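Local coordinates for cellulase (glycosyl hydrolase family 5) (Bacteroides ovatus, PDB 3ZMR), which hydrolyses internal beta-1,4-glucosidic linkages in the xyloglucan backbone, with retention of the beta configuration, to release xyloglucan oligosaccharides, at residues Tyr187-Val201 and Ala239-Tyr251. Numbering follows the deposited sequence. Where two conformers were deposited one is given.
Sequences YKIKSAWMDKVEAAV and AMWKQIALRFRDY
Helix 191-201 and helix 239-248 cross at -51° with their axes 11.3 Å apart, and the strand residues leading into the first run beside the second. There the Gln243 side-chain amide bonds much as a peptide group of an adjacent strand would: NE2 donates to Tyr187 O at 2.8 Å, above the carbonyl plane, while OE1 accepts from Ile189 N at 2.8 Å on an in-plane lone pair. NE2 also donates to Ala239 O, one turn back, and a water donates to OE1, so four bonds fix the amide's flip. Farther along, Arg247 sits as a knob among Ser191, Met194, Asp195 and Glu198. Its chain leaves with CG anti to the backbone N (chi1 171°), then bends twice, laying one guanidinium face over Met194 CB, 3.5 Å from Arg247 NH2. In a salt-bridge network, Arg247 NH1 and NH2 both grip Asp195 OD1 end-on, and Arg247 NH1 also reaches Glu198 OE1 at 2.8 Å. A leucine in place of Arg247 would probably leave these two nearby carboxylates without their shared positive charge. The other carboxylate oxygen, Glu198 OE2, accepts from Tyr251 OH at 2.6 Å through its anti lone pair, at the edge of the phenol ring. Beneath this polar layer Phe248 fits between Met194, Val197, Glu198 and Val201, its CZ 3.6 Å from Glu198 CA. Phe248 and Val201 both continue inward onto Ile213 and Leu255 of the barrel strands. Polar at its rim and apolar inward, this contact packs successive outer helices against the strands of the (beta/alpha)8 TIM barrel of glycosyl hydrolase family 5.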
ATOM      1  N   TYR A 187       6.442  -3.963  21.955  1.00 14.33           N
ATOM      2  CA  TYR A 187       5.901  -2.951  21.025  1.00 12.47           C
ATOM      3  C   TYR A 187       4.575  -2.362  21.515  1.00 10.76           C
ATOM      4  O   TYR A 187       3.716  -1.961  20.706  1.00 11.63           O
ATOM      5  CB  TYR A 187       5.718  -3.517  19.622  1.00 12.26           C
ATOM      6  CG  TYR A 187       6.906  -4.261  19.119  1.00 11.60           C
ATOM      7  CD1 TYR A 187       8.129  -3.613  18.938  1.00 13.63           C
ATOM      8  CD2 TYR A 187       6.845  -5.635  18.859  1.00 12.74           C
ATOM      9  CE1 TYR A 187       9.235  -4.306  18.459  1.00 15.27           C
ATOM     10  CE2 TYR A 187       7.956  -6.333  18.389  1.00 14.60           C
ATOM     11  CZ  TYR A 187       9.152  -5.658  18.197  1.00 14.91           C
ATOM     12  OH  TYR A 187      10.267  -6.339  17.727  1.00 19.41           O
ATOM     13  N   LYS A 188       4.394  -2.331  22.836  1.00 13.15           N
ATOM     14  CA  LYS A 188       3.203  -1.771  23.436  1.00 12.65           C
ATOM     15  C   LYS A 188       3.225  -0.262  23.367  1.00 13.96           C
ATOM     16  O   LYS A 188       4.115   0.379  23.896  1.00 14.04           O
ATOM     17  CB  LYS A 188       3.019  -2.242  24.886  1.00 15.95           C
ATOM     18  CG  LYS A 188       1.782  -1.663  25.571  1.00 19.73           C
ATOM     19  CD  LYS A 188       0.476  -2.246  25.073  1.00 28.15           C
ATOM     20  CE  LYS A 188      -0.702  -1.753  25.910  1.00 71.65           C
ATOM     21  NZ  LYS A 188      -1.968  -2.443  25.538  1.00143.13           N
ATOM     22  N   ILE A 189       2.207   0.284  22.714  1.00 12.02           N
ATOM     23  CA  ILE A 189       2.085   1.727  22.472  1.00 10.86           C
ATOM     24  C   ILE A 189       1.396   2.423  23.638  1.00 11.67           C
ATOM     25  O   ILE A 189       0.359   1.940  24.124  1.00 13.89           O
ATOM     26  CB  ILE A 189       1.307   1.994  21.155  1.00 12.45           C
ATOM     27  CG1 ILE A 189       2.045   1.352  19.979  1.00 12.43           C
ATOM     28  CG2 ILE A 189       1.168   3.492  20.898  1.00 14.48           C
ATOM     29  CD1 ILE A 189       1.183   1.161  18.757  1.00 12.27           C
ATOM     30  N   LYS A 190       1.976   3.539  24.085  1.00 11.34           N
ATOM     31  CA  LYS A 190       1.361   4.363  25.115  1.00 12.00           C
ATOM     32  C   LYS A 190      -0.076   4.762  24.776  1.00 12.88           C
ATOM     33  O   LYS A 190      -0.342   5.301  23.685  1.00 12.27           O
ATOM     34  CB  LYS A 190       2.155   5.654  25.349  1.00 19.03           C
ATOM     35  CG  LYS A 190       3.505   5.418  26.014  1.00 15.57           C
ATOM     36  CD  LYS A 190       4.380   6.685  26.152  1.00 21.86           C
ATOM     37  CE  LYS A 190       5.693   6.344  26.844  1.00 29.11           C
ATOM     38  NZ  LYS A 190       6.607   7.512  27.014  1.00 44.46           N
ATOM     39  N   SER A 191      -0.996   4.556  25.711  1.00 16.90           N
ATOM     40  CA  SER A 191      -2.400   4.906  25.484  0.50 24.39           C
ATOM     41  C   SER A 191      -2.548   6.405  25.230  1.00 12.08           C
ATOM     42  O   SER A 191      -3.400   6.834  24.425  1.00 13.24           O
ATOM     43  CB  SER A 191      -3.293   4.476  26.658  0.50 13.61           C
ATOM     44  OG  SER A 191      -2.921   5.129  27.856  0.50 30.46           O
ATOM     45  N   ALA A 192      -1.722   7.213  25.903  1.00 12.57           N
ATOM     46  CA  ALA A 192      -1.803   8.666  25.754  1.00 13.49           C
ATOM     47  C   ALA A 192      -1.473   9.129  24.323  1.00 10.70           C
ATOM     48  O   ALA A 192      -2.040  10.102  23.816  1.00 13.83           O
ATOM     49  CB  ALA A 192      -0.839   9.308  26.717  1.00 14.88           C
ATOM     50  N   TRP A 193      -0.576   8.408  23.663  1.00 12.02           N
ATOM     51  CA  TRP A 193      -0.259   8.703  22.260  1.00  9.92           C
ATOM     52  C   TRP A 193      -1.413   8.291  21.352  1.00 11.84           C
ATOM     53  O   TRP A 193      -1.860   9.035  20.469  1.00 11.81           O
ATOM     54  CB  TRP A 193       0.993   7.962  21.834  1.00 10.75           C
ATOM     55  CG  TRP A 193       1.362   8.211  20.413  1.00 11.08           C
ATOM     56  CD1 TRP A 193       1.379   7.294  19.405  1.00 11.54           C
ATOM     57  CD2 TRP A 193       1.765   9.464  19.807  1.00 11.49           C
ATOM     58  NE1 TRP A 193       1.755   7.890  18.221  1.00 10.71           N
ATOM     59  CE2 TRP A 193       2.024   9.207  18.436  1.00 10.61           C
ATOM     60  CE3 TRP A 193       1.966  10.765  20.291  1.00  9.63           C
ATOM     61  CZ2 TRP A 193       2.459  10.195  17.562  1.00 10.14           C
ATOM     62  CZ3 TRP A 193       2.407  11.743  19.429  1.00 12.23           C
ATOM     63  CH2 TRP A 193       2.643  11.464  18.084  1.00 12.33           C
ATOM     64  N   MET A 194      -1.936   7.091  21.579  1.00 12.66           N
ATOM     65  CA  MET A 194      -3.097   6.610  20.809  0.50 11.07           C
ATOM     66  C   MET A 194      -4.260   7.584  20.957  1.00 11.89           C
ATOM     67  O   MET A 194      -5.011   7.847  20.002  1.00 12.06           O
ATOM     68  CB  MET A 194      -3.530   5.222  21.285  0.50 15.61           C
ATOM     69  CG  MET A 194      -2.502   4.140  21.053  0.50 17.25           C
ATOM     70  SD  MET A 194      -2.046   3.961  19.320  0.50 17.08           S
ATOM     71  CE  MET A 194      -3.617   3.645  18.537  0.50 21.24           C
ATOM     72  N   ASP A 195      -4.426   8.143  22.154  1.00 11.30           N
ATOM     73  CA  ASP A 195      -5.491   9.111  22.375  1.00 11.41           C
ATOM     74  C   ASP A 195      -5.329  10.337  21.463  1.00 11.68           C
ATOM     75  O   ASP A 195      -6.300  10.903  20.982  1.00 12.35           O
ATOM     76  CB  ASP A 195      -5.510   9.632  23.822  1.00 12.56           C
ATOM     77  CG  ASP A 195      -5.893   8.580  24.871  1.00 15.62           C
ATOM     78  OD1 ASP A 195      -6.429   7.507  24.528  1.00 14.27           O
ATOM     79  OD2 ASP A 195      -5.677   8.882  26.076  1.00 16.42           O
ATOM     80  N   LYS A 196      -4.090  10.813  21.311  1.00 11.78           N
ATOM     81  CA  LYS A 196      -3.818  12.005  20.476  1.00 12.61           C
ATOM     82  C   LYS A 196      -4.121  11.715  19.000  1.00 10.07           C
ATOM     83  O   LYS A 196      -4.734  12.492  18.298  1.00 11.71           O
ATOM     84  CB  LYS A 196      -2.350  12.456  20.632  1.00 14.64           C
ATOM     85  CG  LYS A 196      -2.055  13.135  21.963  1.00 21.36           C
ATOM     86  CD  LYS A 196      -0.571  13.354  22.170  1.00 27.08           C
ATOM     87  CE  LYS A 196      -0.050  14.552  21.397  1.00 37.90           C
ATOM     88  NZ  LYS A 196       1.356  14.841  21.845  1.00 23.29           N
ATOM     89  N   VAL A 197      -3.643  10.566  18.540  1.00 10.82           N
ATOM     90  CA  VAL A 197      -3.931  10.129  17.175  1.00 13.86           C
ATOM     91  C   VAL A 197      -5.471  10.039  16.961  1.00  9.80           C
ATOM     92  O   VAL A 197      -6.042  10.553  15.986  1.00 10.61           O
ATOM     93  CB  VAL A 197      -3.229   8.797  16.841  1.00 14.17           C
ATOM     94  CG1 VAL A 197      -3.584   8.392  15.411  1.00 16.04           C
ATOM     95  CG2 VAL A 197      -1.711   8.913  17.019  1.00 11.06           C
ATOM     96  N   GLU A 198      -6.138   9.358  17.880  1.00 10.42           N
ATOM     97  CA  GLU A 198      -7.594   9.216  17.778  1.00 10.55           C
ATOM     98  C   GLU A 198      -8.319  10.566  17.765  1.00  9.17           C
ATOM     99  O   GLU A 198      -9.300  10.739  17.051  1.00 10.82           O
ATOM    100  CB  GLU A 198      -8.116   8.317  18.917  1.00 11.37           C
ATOM    101  CG  GLU A 198      -9.618   8.080  18.799  1.00 12.57           C
ATOM    102  CD  GLU A 198     -10.228   7.137  19.806  1.00 12.11           C
ATOM    103  OE1 GLU A 198      -9.580   6.870  20.821  1.00 15.28           O
ATOM    104  OE2 GLU A 198     -11.415   6.759  19.594  1.00 16.14           O
ATOM    105  N   ALA A 199      -7.855  11.522  18.586  1.00 10.31           N
ATOM    106  CA  ALA A 199      -8.522  12.826  18.636  1.00 11.56           C
ATOM    107  C   ALA A 199      -8.457  13.528  17.252  1.00 10.59           C
ATOM    108  O   ALA A 199      -9.408  14.169  16.801  1.00 12.73           O
ATOM    109  CB  ALA A 199      -7.904  13.707  19.703  1.00 15.14           C
ATOM    110  N   ALA A 200      -7.322  13.372  16.576  1.00 10.97           N
ATOM    111  CA  ALA A 200      -7.153  13.974  15.243  1.00 11.34           C
ATOM    112  C   ALA A 200      -8.032  13.264  14.211  1.00 10.96           C
ATOM    113  O   ALA A 200      -8.672  13.892  13.377  1.00 10.80           O
ATOM    114  CB  ALA A 200      -5.697  13.934  14.824  1.00 12.98           C
ATOM    115  N   VAL A 201      -8.075  11.939  14.287  1.00 10.31           N
ATOM    116  CA  VAL A 201      -8.933  11.159  13.398  1.00  8.85           C
ATOM    117  C   VAL A 201     -10.412  11.568  13.584  1.00  9.60           C
ATOM    118  O   VAL A 201     -11.125  11.818  12.619  1.00 11.37           O
ATOM    119  CB  VAL A 201      -8.744   9.653  13.634  1.00 10.02           C
ATOM    120  CG1 VAL A 201      -9.856   8.854  12.951  1.00 11.03           C
ATOM    121  CG2 VAL A 201      -7.359   9.218  13.166  1.00 11.52           C
ATOM    122  N   ALA A 239       2.028  -6.886  15.815  1.00 10.48           N
ATOM    123  CA  ALA A 239       1.817  -6.421  17.190  1.00 10.17           C
ATOM    124  C   ALA A 239       1.338  -4.978  17.204  1.00  8.42           C
ATOM    125  O   ALA A 239       0.462  -4.605  17.986  1.00 11.35           O
ATOM    126  CB  ALA A 239       3.080  -6.560  18.014  1.00 12.81           C
ATOM    127  N   MET A 240       1.889  -4.177  16.296  1.00 10.55           N
ATOM    128  CA  MET A 240       1.534  -2.773  16.204  1.00 10.13           C
ATOM    129  C   MET A 240       0.144  -2.613  15.618  1.00  8.63           C
ATOM    130  O   MET A 240      -0.729  -1.939  16.201  1.00  9.72           O
ATOM    131  CB  MET A 240       2.587  -1.996  15.393  1.00 13.59           C
ATOM    132  CG  MET A 240       3.961  -1.954  16.078  1.00 11.88           C
ATOM    133  SD  MET A 240       5.176  -1.077  15.090  1.00 11.92           S
ATOM    134  CE  MET A 240       4.642   0.609  15.313  1.00 12.75           C
ATOM    135  N   TRP A 241      -0.106  -3.280  14.484  1.00 10.64           N
ATOM    136  CA  TRP A 241      -1.435  -3.166  13.860  1.00  9.05           C
ATOM    137  C   TRP A 241      -2.579  -3.746  14.692  1.00  8.16           C
ATOM    138  O   TRP A 241      -3.709  -3.258  14.620  1.00  8.95           O
ATOM    139  CB  TRP A 241      -1.484  -3.736  12.432  1.00  8.32           C
ATOM    140  CG  TRP A 241      -1.167  -2.665  11.428  1.00  8.12           C
ATOM    141  CD1 TRP A 241      -0.040  -2.557  10.652  1.00  8.14           C
ATOM    142  CD2 TRP A 241      -1.972  -1.522  11.128  1.00  8.38           C
ATOM    143  NE1 TRP A 241      -0.083  -1.393   9.916  1.00  8.71           N
ATOM    144  CE2 TRP A 241      -1.246  -0.729  10.193  1.00  8.43           C
ATOM    145  CE3 TRP A 241      -3.197  -1.042  11.608  1.00 11.61           C
ATOM    146  CZ2 TRP A 241      -1.738   0.483   9.699  1.00 10.32           C
ATOM    147  CZ3 TRP A 241      -3.691   0.142  11.085  1.00  8.11           C
ATOM    148  CH2 TRP A 241      -2.959   0.895  10.167  1.00  8.61           C
ATOM    149  N   LYS A 242      -2.286  -4.766  15.504  1.00  9.03           N
ATOM    150  CA  LYS A 242      -3.324  -5.298  16.371  1.00  9.51           C
ATOM    151  C   LYS A 242      -3.857  -4.200  17.314  1.00  8.05           C
ATOM    152  O   LYS A 242      -5.068  -4.025  17.526  1.00  9.75           O
ATOM    153  CB  LYS A 242      -2.840  -6.529  17.127  1.00  9.78           C
ATOM    154  CG  LYS A 242      -3.926  -7.161  17.973  1.00 18.36           C
ATOM    155  CD  LYS A 242      -3.420  -8.456  18.618  1.00 19.52           C
ATOM    156  CE  LYS A 242      -4.524  -9.038  19.485  1.00 16.63           C
ATOM    157  NZ  LYS A 242      -4.103 -10.239  20.245  1.00 21.30           N
ATOM    158  N   GLN A 243      -2.921  -3.443  17.891  1.00  8.96           N
ATOM    159  CA  GLN A 243      -3.286  -2.360  18.782  1.00  8.92           C
ATOM    160  C   GLN A 243      -4.073  -1.256  18.104  1.00  8.77           C
ATOM    161  O   GLN A 243      -5.081  -0.747  18.617  1.00 10.34           O
ATOM    162  CB  GLN A 243      -2.052  -1.737  19.414  1.00 14.04           C
ATOM    163  CG  GLN A 243      -1.352  -2.693  20.373  1.00 11.58           C
ATOM    164  CD  GLN A 243      -0.018  -2.142  20.791  1.00 10.44           C
ATOM    165  OE1 GLN A 243       0.074  -1.307  21.702  1.00 13.79           O
ATOM    166  NE2 GLN A 243       1.018  -2.582  20.113  1.00 10.89           N
ATOM    167  N   ILE A 244      -3.560  -0.841  16.951  1.00  9.14           N
ATOM    168  CA  ILE A 244      -4.205   0.258  16.224  1.00  9.65           C
ATOM    169  C   ILE A 244      -5.612  -0.167  15.740  1.00  7.43           C
ATOM    170  O   ILE A 244      -6.612   0.561  15.910  1.00  9.82           O
ATOM    171  CB  ILE A 244      -3.352   0.682  15.024  1.00  9.91           C
ATOM    172  CG1 ILE A 244      -1.954   1.160  15.473  1.00 10.26           C
ATOM    173  CG2 ILE A 244      -4.072   1.758  14.207  1.00  9.36           C
ATOM    174  CD1 ILE A 244      -0.928   1.047  14.365  1.00 11.93           C
ATOM    175  N   ALA A 245      -5.682  -1.380  15.170  1.00  8.74           N
ATOM    176  CA  ALA A 245      -6.968  -1.914  14.708  1.00  9.16           C
ATOM    177  C   ALA A 245      -7.979  -2.009  15.832  1.00  9.75           C
ATOM    178  O   ALA A 245      -9.145  -1.657  15.660  1.00  9.14           O
ATOM    179  CB  ALA A 245      -6.754  -3.271  14.057  1.00 10.10           C
ATOM    180  N   LEU A 246      -7.545  -2.474  17.005  1.00  8.74           N
ATOM    181  CA  LEU A 246      -8.475  -2.560  18.148  1.00  9.96           C
ATOM    182  C   LEU A 246      -8.929  -1.195  18.616  1.00  9.97           C
ATOM    183  O   LEU A 246     -10.106  -0.999  18.951  1.00 11.67           O
ATOM    184  CB  LEU A 246      -7.865  -3.367  19.296  1.00  9.90           C
ATOM    185  CG  LEU A 246      -7.786  -4.902  19.070  1.00 10.09           C
ATOM    186  CD1 LEU A 246      -6.985  -5.587  20.161  1.00 13.41           C
ATOM    187  CD2 LEU A 246      -9.177  -5.506  18.955  1.00 12.58           C
ATOM    188  N   ARG A 247      -8.019  -0.229  18.632  1.00  9.87           N
ATOM    189  CA  ARG A 247      -8.422   1.120  19.083  1.00 11.43           C
ATOM    190  C   ARG A 247      -9.495   1.720  18.148  1.00  8.17           C
ATOM    191  O   ARG A 247     -10.431   2.377  18.609  1.00 10.53           O
ATOM    192  CB  ARG A 247      -7.210   2.066  19.192  1.00 11.63           C
ATOM    193  CG  ARG A 247      -7.572   3.529  19.434  1.00 14.67           C
ATOM    194  CD  ARG A 247      -8.242   3.761  20.764  1.00 20.30           C
ATOM    195  NE  ARG A 247      -7.303   3.718  21.875  1.00 16.23           N
ATOM    196  CZ  ARG A 247      -6.910   4.781  22.600  1.00 14.19           C
ATOM    197  NH1 ARG A 247      -7.316   6.001  22.317  1.00 16.28           N
ATOM    198  NH2 ARG A 247      -6.065   4.598  23.609  1.00 15.15           N
ATOM    199  N   PHE A 248      -9.316   1.512  16.831  1.00  9.01           N
ATOM    200  CA  PHE A 248     -10.154   2.141  15.830  1.00  8.36           C
ATOM    201  C   PHE A 248     -11.277   1.255  15.247  1.00  8.79           C
ATOM    202  O   PHE A 248     -11.954   1.614  14.279  1.00 10.04           O
ATOM    203  CB  PHE A 248      -9.272   2.712  14.716  1.00  8.22           C
ATOM    204  CG  PHE A 248      -8.480   3.925  15.124  1.00  9.04           C
ATOM    205  CD1 PHE A 248      -9.088   5.178  15.167  1.00 14.14           C
ATOM    206  CD2 PHE A 248      -7.138   3.818  15.456  1.00  9.09           C
ATOM    207  CE1 PHE A 248      -8.371   6.267  15.566  1.00 10.36           C
ATOM    208  CE2 PHE A 248      -6.410   4.914  15.862  1.00 15.05           C
ATOM    209  CZ  PHE A 248      -7.017   6.140  15.900  1.00 11.60           C
ATOM    210  N   ARG A 249     -11.514   0.108  15.891  1.00  8.51           N
ATOM    211  CA  ARG A 249     -12.394  -0.918  15.338  1.00  9.41           C
ATOM    212  C   ARG A 249     -13.831  -0.435  15.117  1.00  9.89           C
ATOM    213  O   ARG A 249     -14.495  -0.903  14.193  1.00 10.13           O
ATOM    214  CB  ARG A 249     -12.403  -2.143  16.292  1.00  9.90           C
ATOM    215  CG  ARG A 249     -13.252  -3.312  15.765  1.00  9.59           C
ATOM    216  CD  ARG A 249     -12.960  -4.614  16.464  1.00 12.50           C
ATOM    217  NE  ARG A 249     -13.096  -4.525  17.915  1.00 11.07           N
ATOM    218  CZ  ARG A 249     -12.829  -5.509  18.761  1.00 10.27           C
ATOM    219  NH1 ARG A 249     -12.359  -6.686  18.344  1.00 10.79           N
ATOM    220  NH2 ARG A 249     -12.993  -5.287  20.058  1.00 13.55           N
ATOM    221  N   ASP A 250     -14.333   0.452  15.984  1.00 10.50           N
ATOM    222  CA  ASP A 250     -15.751   0.864  15.912  1.00 10.07           C
ATOM    223  C   ASP A 250     -16.026   2.051  15.009  1.00 10.59           C
ATOM    224  O   ASP A 250     -17.156   2.497  14.931  1.00 11.42           O
ATOM    225  CB  ASP A 250     -16.336   1.091  17.306  1.00 12.61           C
ATOM    226  CG  ASP A 250     -16.361  -0.172  18.155  1.00 14.47           C
ATOM    227  OD1 ASP A 250     -16.304  -1.309  17.623  1.00 14.75           O
ATOM    228  OD2 ASP A 250     -16.455  -0.033  19.392  1.00 17.92           O
ATOM    229  N   TYR A 251     -15.013   2.563  14.312  1.00 10.97           N
ATOM    230  CA  TYR A 251     -15.224   3.656  13.353  1.00 10.68           C
ATOM    231  C   TYR A 251     -15.829   3.147  12.049  1.00 10.76           C
ATOM    232  O   TYR A 251     -15.584   2.005  11.636  1.00  9.89           O
ATOM    233  CB  TYR A 251     -13.922   4.443  13.088  1.00  9.72           C
ATOM    234  CG  TYR A 251     -13.520   5.314  14.282  1.00 10.72           C
ATOM    235  CD1 TYR A 251     -12.836   4.788  15.360  1.00 11.28           C
ATOM    236  CD2 TYR A 251     -13.942   6.622  14.364  1.00 13.88           C
ATOM    237  CE1 TYR A 251     -12.525   5.572  16.471  1.00 13.05           C
ATOM    238  CE2 TYR A 251     -13.634   7.422  15.433  1.00 16.61           C
ATOM    239  CZ  TYR A 251     -12.936   6.901  16.496  1.00 15.67           C
ATOM    240  OH  TYR A 251     -12.672   7.758  17.560  1.00 13.90           O
TER
HETATM  241  O   HOH W   1      -1.698  -0.300  23.261  1.00 29.90           O